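Local coordinates for Alr3699 protein (Nostoc sp., PDB 4XSU) that belongs to the GT-B clan of glycosyltransferases, two parallel-sheet Rossmann-like domains facing each other, and binds UDP in this structure, at residues Asn206-His211 and Thr236-Gly241. Residues are numbered along the deposited sequence; the frame is centred on the assembly and turned at random.
Sequences NFVVGH and TAILVG. With UDP (uridine-5'-diphosphate), chain K.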
loop_
_atom_site.group_PDB
_atom_site.type_symbol
_atom_site.label_atom_id
_atom_site.label_comp_id
_atom_site.label_asym_id
_atom_site.label_seq_id
_atom_site.Cartn_x
_atom_site.Cartn_y
_atom_site.Cartn_z
ATOM N N ASN B 206 8.873 45.499 27.786
ATOM C CA ASN B 206 9.445 44.216 28.224
ATOM C C ASN B 206 10.697 43.866 27.414
ATOM O O ASN B 206 10.933 44.413 26.307
ATOM C CB ASN B 206 8.459 43.063 27.985
ATOM C CG ASN B 206 7.189 43.163 28.804
ATOM O OD1 ASN B 206 6.097 43.188 28.251
ATOM N ND2 ASN B 206 7.323 43.162 30.117
ATOM N N PHE B 207 11.466 42.925 27.956
ATOM C CA PHE B 207 12.396 42.117 27.142
ATOM C C PHE B 207 11.661 40.857 26.617
ATOM O O PHE B 207 11.372 39.910 27.378
ATOM C CB PHE B 207 13.631 41.714 27.953
ATOM C CG PHE B 207 14.770 41.195 27.106
ATOM C CD1 PHE B 207 15.596 42.078 26.411
ATOM C CD2 PHE B 207 15.022 39.824 27.003
ATOM C CE1 PHE B 207 16.648 41.611 25.641
ATOM C CE2 PHE B 207 16.068 39.356 26.226
ATOM C CZ PHE B 207 16.880 40.251 25.546
ATOM N N VAL B 208 11.356 40.874 25.324
ATOM C CA VAL B 208 10.529 39.853 24.675
ATOM C C VAL B 208 11.343 38.685 24.076
ATOM O O VAL B 208 12.029 38.847 23.038
ATOM C CB VAL B 208 9.745 40.462 23.495
ATOM C CG1 VAL B 208 8.808 39.428 22.887
ATOM C CG2 VAL B 208 8.990 41.711 23.920
ATOM N N VAL B 209 11.227 37.520 24.705
ATOM C CA VAL B 209 11.735 36.256 24.140
ATOM C C VAL B 209 10.666 35.530 23.279
ATOM O O VAL B 209 9.636 35.097 23.780
ATOM C CB VAL B 209 12.235 35.314 25.244
ATOM C CG1 VAL B 209 12.870 34.079 24.622
ATOM C CG2 VAL B 209 13.256 36.026 26.124
ATOM N N GLY B 210 10.925 35.424 21.982
ATOM C CA GLY B 210 10.009 34.799 21.036
ATOM C C GLY B 210 10.385 33.360 20.692
ATOM O O GLY B 210 11.535 33.072 20.395
ATOM N N HIS B 211 9.391 32.473 20.735
ATOM C CA HIS B 211 9.551 31.046 20.481
ATOM C C HIS B 211 8.570 30.747 19.383
ATOM O O HIS B 211 7.394 31.043 19.533
ATOM C CB HIS B 211 9.182 30.297 21.735
ATOM C CG HIS B 211 9.608 28.873 21.745
ATOM N ND1 HIS B 211 9.196 27.968 20.791
ATOM C CD2 HIS B 211 10.371 28.181 22.622
ATOM C CE1 HIS B 211 9.708 26.784 21.066
ATOM N NE2 HIS B 211 10.424 26.885 22.174
ATOM N N THR B 236 9.497 38.740 29.113
ATOM C CA THR B 236 8.267 38.033 28.742
ATOM C C THR B 236 8.474 37.181 27.486
ATOM O O THR B 236 9.353 37.460 26.669
ATOM C CB THR B 236 7.082 39.009 28.492
ATOM O OG1 THR B 236 7.365 39.873 27.380
ATOM C CG2 THR B 236 6.816 39.853 29.726
ATOM N N ALA B 237 7.638 36.157 27.324
ATOM C CA ALA B 237 7.744 35.253 26.177
ATOM C C ALA B 237 6.467 35.233 25.372
ATOM O O ALA B 237 5.381 35.173 25.921
ATOM C CB ALA B 237 8.068 33.857 26.640
ATOM N N ILE B 238 6.602 35.308 24.060
ATOM C CA ILE B 238 5.500 34.966 23.202
ATOM C C ILE B 238 5.768 33.573 22.619
ATOM O O ILE B 238 6.862 33.293 22.137
ATOM C CB ILE B 238 5.245 36.040 22.145
ATOM C CG1 ILE B 238 6.416 36.187 21.191
ATOM C CG2 ILE B 238 5.015 37.373 22.831
ATOM C CD1 ILE B 238 6.114 37.117 20.032
ATOM N N LEU B 239 4.799 32.678 22.764
ATOM C CA LEU B 239 4.836 31.369 22.119
ATOM C C LEU B 239 3.969 31.442 20.885
ATOM O O LEU B 239 2.770 31.611 20.990
ATOM C CB LEU B 239 4.319 30.307 23.073
ATOM C CG LEU B 239 5.050 30.322 24.401
ATOM C CD1 LEU B 239 4.633 29.150 25.259
ATOM C CD2 LEU B 239 6.538 30.263 24.183
ATOM N N VAL B 240 4.585 31.360 19.715
ATOM C CA VAL B 240 3.858 31.361 18.467
ATOM C C VAL B 240 3.903 29.975 17.824
ATOM O O VAL B 240 4.929 29.266 17.885
ATOM C CB VAL B 240 4.453 32.363 17.510
ATOM C CG1 VAL B 240 3.591 32.494 16.274
ATOM C CG2 VAL B 240 4.602 33.711 18.190
ATOM N N GLY B 241 2.786 29.616 17.193
ATOM C CA GLY B 241 2.556 28.276 16.679
ATOM C C GLY B 241 1.322 27.578 17.242
ATOM O O GLY B 241 0.799 27.935 18.293
HETATM N N1 UDP K . 5.790 29.118 11.433
HETATM C C2 UDP K . 4.609 29.851 11.194
HETATM N N3 UDP K . 3.682 29.967 12.152
HETATM C C4 UDP K . 3.860 29.390 13.347
HETATM C C5 UDP K . 5.016 28.663 13.607
HETATM C C6 UDP K . 5.984 28.536 12.619
HETATM O O2 UDP K . 4.427 30.396 10.083
HETATM O O4 UDP K . 2.985 29.508 14.232
HETATM C "C1'" UDP K . 6.801 28.995 10.380
HETATM C "C2'" UDP K . 8.106 29.620 10.847
HETATM O "O2'" UDP K . 8.498 30.664 9.951
HETATM C "C3'" UDP K . 9.137 28.510 10.836
HETATM C "C4'" UDP K . 8.413 27.260 10.363
HETATM O "O4'" UDP K . 7.049 27.613 10.111
HETATM O "O3'" UDP K . 10.197 28.835 9.931
HETATM C "C5'" UDP K . 8.473 26.156 11.411
HETATM O "O5'" UDP K . 9.325 25.109 10.952
HETATM P PA UDP K . 10.587 24.637 11.832
HETATM O O1A UDP K . 10.917 25.736 12.813
HETATM O O2A UDP K . 11.651 24.120 10.894
HETATM O O3A UDP K . 9.993 23.388 12.656
HETATM P PB UDP K . 9.204 22.208 11.896
HETATM O O1B UDP K . 7.762 22.657 11.926
HETATM O O2B UDP K . 9.820 22.187 10.518
HETATM O O3B UDP K . 9.493 20.982 12.728
#
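One face of the Asn206 amide lies over Thr236, with Thr236 CG2 against Asn206 ND2 (3.4 Å) and OG1 nearer CB, the two side chains crossing at about a right angle. At the other end the His211 ring meets Leu239 CD2 obliquely; with CG anti to the backbone N (chi1 -166°) the ring runs off from strand 235-240, while Leu239 CD2 stays 3.6 Å from His211 CB. Histidine suits both neighbourhoods: His211 NE2 hydrogen-bonds Thr289 OG1, and the side chain also touches Gln221 and Leu224. Between these ends run two parallel strands of a beta-alpha-beta crossover, 207-211 and 235-240 joined through helix 221-228, within the Rossmann-like sheet of the glycosyl transferases group 1 domain. The two strands alternate as donor and acceptor: Thr236 N to Phe207 O, Val209 N to Thr236 O (2.7 Å), Ile238 N to Val209 O, then His211 N to Ile238 O. Beta-branched Val208, Thr236 and Ile238 suit the extended backbone; on this face Val208 CG1 meets Ile238 CG2 at 4.3 Å, and Gly210 leaves its CA directly facing Ile238 CG1 (3.9 Å). Val209 and small Ala237 share the other face, touching Leu224 and Leu228 of helix 221-228 respectively. At the ladder's end, Val240 CG1 comes 3.7 Å from UDP O4. The last rung is nearly straight: Val240 N donates to His211 O over 2.8 Å, at 174° about the hydrogen.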